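Local coordinates for protein beta-glucuronidase (Dictyoglomus thermophilum, PDB 6XXW) that probably hydrolyses beta-D-glucuronides, releasing glucuronic acid, as a family 2 glycoside hydrolase with a sugar-binding domain and a TIM barrel, at residues Asn90-Gly96 / Pro120-Ser126. Numbering follows the deposited sequence.
Sequences NIFLRVG and PFEAEIS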
loop_
_atom_site.group_PDB
_atom_site.type_symbol
_atom_site.label_atom_id
_atom_site.label_comp_id
_atom_site.label_asym_id
_atom_site.label_seq_id
_atom_site.Cartn_x
_atom_site.Cartn_y
_atom_site.Cartn_z
ATOM N N ASN A 90 32.690 -9.847 43.873
ATOM C CA ASN A 90 31.447 -9.086 43.817
ATOM C C ASN A 90 30.596 -9.617 42.668
ATOM O O ASN A 90 31.110 -9.943 41.603
ATOM C CB ASN A 90 31.722 -7.599 43.607
ATOM C CG ASN A 90 32.173 -6.904 44.877
ATOM O OD1 ASN A 90 31.778 -7.290 45.972
ATOM N ND2 ASN A 90 33.002 -5.874 44.733
ATOM N N ILE A 91 29.294 -9.730 42.893
ATOM C CA ILE A 91 28.368 -10.193 41.871
ATOM C C ILE A 91 27.313 -9.117 41.699
ATOM O O ILE A 91 26.571 -8.817 42.643
ATOM C CB ILE A 91 27.732 -11.534 42.247
ATOM C CG1 ILE A 91 28.822 -12.569 42.552
ATOM C CG2 ILE A 91 26.787 -12.006 41.133
ATOM C CD1 ILE A 91 28.251 -13.907 42.987
ATOM N N PHE A 92 27.257 -8.523 40.513
ATOM C CA PHE A 92 26.335 -7.428 40.252
ATOM C C PHE A 92 25.254 -7.893 39.289
ATOM O O PHE A 92 25.536 -8.575 38.298
ATOM C CB PHE A 92 27.055 -6.211 39.673
ATOM C CG PHE A 92 27.993 -5.535 40.644
ATOM C CD1 PHE A 92 27.522 -4.576 41.530
ATOM C CD2 PHE A 92 29.339 -5.859 40.663
ATOM C CE1 PHE A 92 28.380 -3.951 42.427
ATOM C CE2 PHE A 92 30.209 -5.245 41.556
ATOM C CZ PHE A 92 29.727 -4.284 42.437
ATOM N N LEU A 93 24.022 -7.519 39.588
ATOM C CA LEU A 93 22.886 -7.782 38.718
ATOM C C LEU A 93 22.437 -6.451 38.148
ATOM O O LEU A 93 22.053 -5.563 38.908
ATOM C CB LEU A 93 21.761 -8.448 39.499
ATOM C CG LEU A 93 20.401 -8.593 38.826
ATOM C CD1 LEU A 93 20.528 -9.433 37.586
ATOM C CD2 LEU A 93 19.479 -9.255 39.803
ATOM N N ARG A 94 22.490 -6.317 36.826
ATOM C CA ARG A 94 22.212 -5.059 36.144
ATOM C C ARG A 94 20.998 -5.215 35.235
ATOM O O ARG A 94 20.890 -6.196 34.489
ATOM C CB ARG A 94 23.441 -4.617 35.339
ATOM C CG ARG A 94 23.178 -3.604 34.240
ATOM C CD ARG A 94 23.217 -2.186 34.786
ATOM N NE ARG A 94 24.525 -1.843 35.337
ATOM C CZ ARG A 94 25.436 -1.103 34.709
ATOM N NH1 ARG A 94 25.186 -0.626 33.489
ATOM N NH2 ARG A 94 26.599 -0.849 35.300
ATOM N N VAL A 95 20.081 -4.253 35.308
ATOM C CA VAL A 95 18.928 -4.186 34.409
ATOM C C VAL A 95 19.119 -2.945 33.548
ATOM O O VAL A 95 19.218 -1.831 34.074
ATOM C CB VAL A 95 17.595 -4.133 35.173
ATOM C CG1 VAL A 95 16.416 -4.039 34.190
ATOM C CG2 VAL A 95 17.442 -5.336 36.075
ATOM N N GLY A 96 19.203 -3.140 32.233
ATOM C CA GLY A 96 19.506 -2.025 31.357
ATOM C C GLY A 96 18.423 -0.963 31.361
ATOM O O GLY A 96 18.720 0.235 31.339
ATOM N N PRO A 120 19.718 2.535 33.510
ATOM C CA PRO A 120 19.971 1.227 34.121
ATOM C C PRO A 120 20.049 1.287 35.640
ATOM O O PRO A 120 20.255 2.338 36.253
ATOM C CB PRO A 120 21.326 0.829 33.536
ATOM C CG PRO A 120 22.014 2.129 33.339
ATOM C CD PRO A 120 20.946 3.107 32.919
ATOM N N PHE A 121 19.905 0.112 36.250
ATOM C CA PHE A 121 20.030 0.019 37.695
ATOM C C PHE A 121 20.606 -1.337 38.033
ATOM O O PHE A 121 20.476 -2.292 37.262
ATOM C CB PHE A 121 18.689 0.246 38.416
ATOM C CG PHE A 121 17.533 -0.544 37.846
ATOM C CD1 PHE A 121 16.903 -0.147 36.672
ATOM C CD2 PHE A 121 17.048 -1.656 38.508
ATOM C CE1 PHE A 121 15.832 -0.864 36.158
ATOM C CE2 PHE A 121 15.982 -2.374 38.003
ATOM C CZ PHE A 121 15.367 -1.975 36.830
ATOM N N GLU A 122 21.247 -1.415 39.197
ATOM C CA GLU A 122 21.968 -2.626 39.548
ATOM C C GLU A 122 22.073 -2.754 41.055
ATOM O O GLU A 122 21.851 -1.801 41.801
ATOM C CB GLU A 122 23.364 -2.648 38.914
ATOM C CG GLU A 122 24.282 -1.549 39.395
ATOM C CD GLU A 122 25.707 -1.731 38.902
ATOM O OE1 GLU A 122 25.907 -2.395 37.855
ATOM O OE2 GLU A 122 26.631 -1.212 39.562
ATOM N N ALA A 123 22.413 -3.960 41.496
ATOM C CA ALA A 123 22.656 -4.197 42.910
ATOM C C ALA A 123 23.699 -5.292 43.035
ATOM O O ALA A 123 23.859 -6.114 42.131
ATOM C CB ALA A 123 21.371 -4.598 43.637
ATOM N N GLU A 124 24.411 -5.299 44.158
ATOM C CA GLU A 124 25.322 -6.395 44.458
ATOM C C GLU A 124 24.522 -7.478 45.165
ATOM O O GLU A 124 23.773 -7.180 46.100
ATOM C CB GLU A 124 26.496 -5.917 45.316
ATOM C CG GLU A 124 27.760 -6.710 45.074
ATOM C CD GLU A 124 27.785 -8.007 45.864
ATOM O OE1 GLU A 124 27.159 -8.062 46.943
ATOM O OE2 GLU A 124 28.438 -8.967 45.413
ATOM N N ILE A 125 24.639 -8.722 44.695
ATOM C CA ILE A 125 23.691 -9.757 45.109
ATOM C C ILE A 125 24.368 -10.988 45.701
ATOM O O ILE A 125 23.699 -11.988 45.976
ATOM C CB ILE A 125 22.775 -10.177 43.938
ATOM C CG1 ILE A 125 23.586 -10.885 42.838
ATOM C CG2 ILE A 125 22.016 -8.966 43.373
ATOM C CD1 ILE A 125 22.723 -11.718 41.840
ATOM N N SER A 126 25.681 -10.932 45.938
ATOM C CA SER A 126 26.369 -12.123 46.437
ATOM C C SER A 126 25.768 -12.616 47.753
ATOM O O SER A 126 25.815 -13.817 48.043
ATOM C CB SER A 126 27.864 -11.836 46.599
ATOM O OG SER A 126 28.066 -10.824 47.556
HETATM O O HOH W 1 30.466 -9.082 47.684
#
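Glu122 OE1 is gripped side-on by Arg94 in a salt bridge, NE at 2.9 Å and NH2 at 3.1 Å, both from one side of the carboxylate plane, and is also hydrogen-bonded to Tyr189 OH. The oxygen lies in the guanidinium plane, whereas the carboxylate is turned 60° against it; bends at chi2 and chi3 turn the arginine's NE and NH2 edge toward its cross-strand partner. NH2 also bonds Leu22 O, so an alanine at Arg94 would probably leave the Glu122 carboxylate without its countercharge and Leu22 O without this donor. On the same face, Glu124 CG sits over the Phe92 ring, 4.1 Å from its centroid. Bent at chi2 (-83°), Glu124 brings OE2 to Ile91 N at 2.8 Å, an almost straight bond on the anti side; Ser126 OG bonds the syn lone pair of the same OE2. Leu93 with Ala123 and Val95 with Phe121 are hydrogen-bonded pairs of the antiparallel ladder, the latter through Val95 N to Phe121 O at 2.8 Å. Val95 CB makes a CH-pi contact over one face of the Phe121 ring, and Ile125 packs on Ile91 and Leu93. These strands belong to the sugar-binding domain's beta sandwich: 185-191 pairs with the other edge of 90-95, while 101-106 and 109-115 pack against Leu93, Phe121 and Ala123.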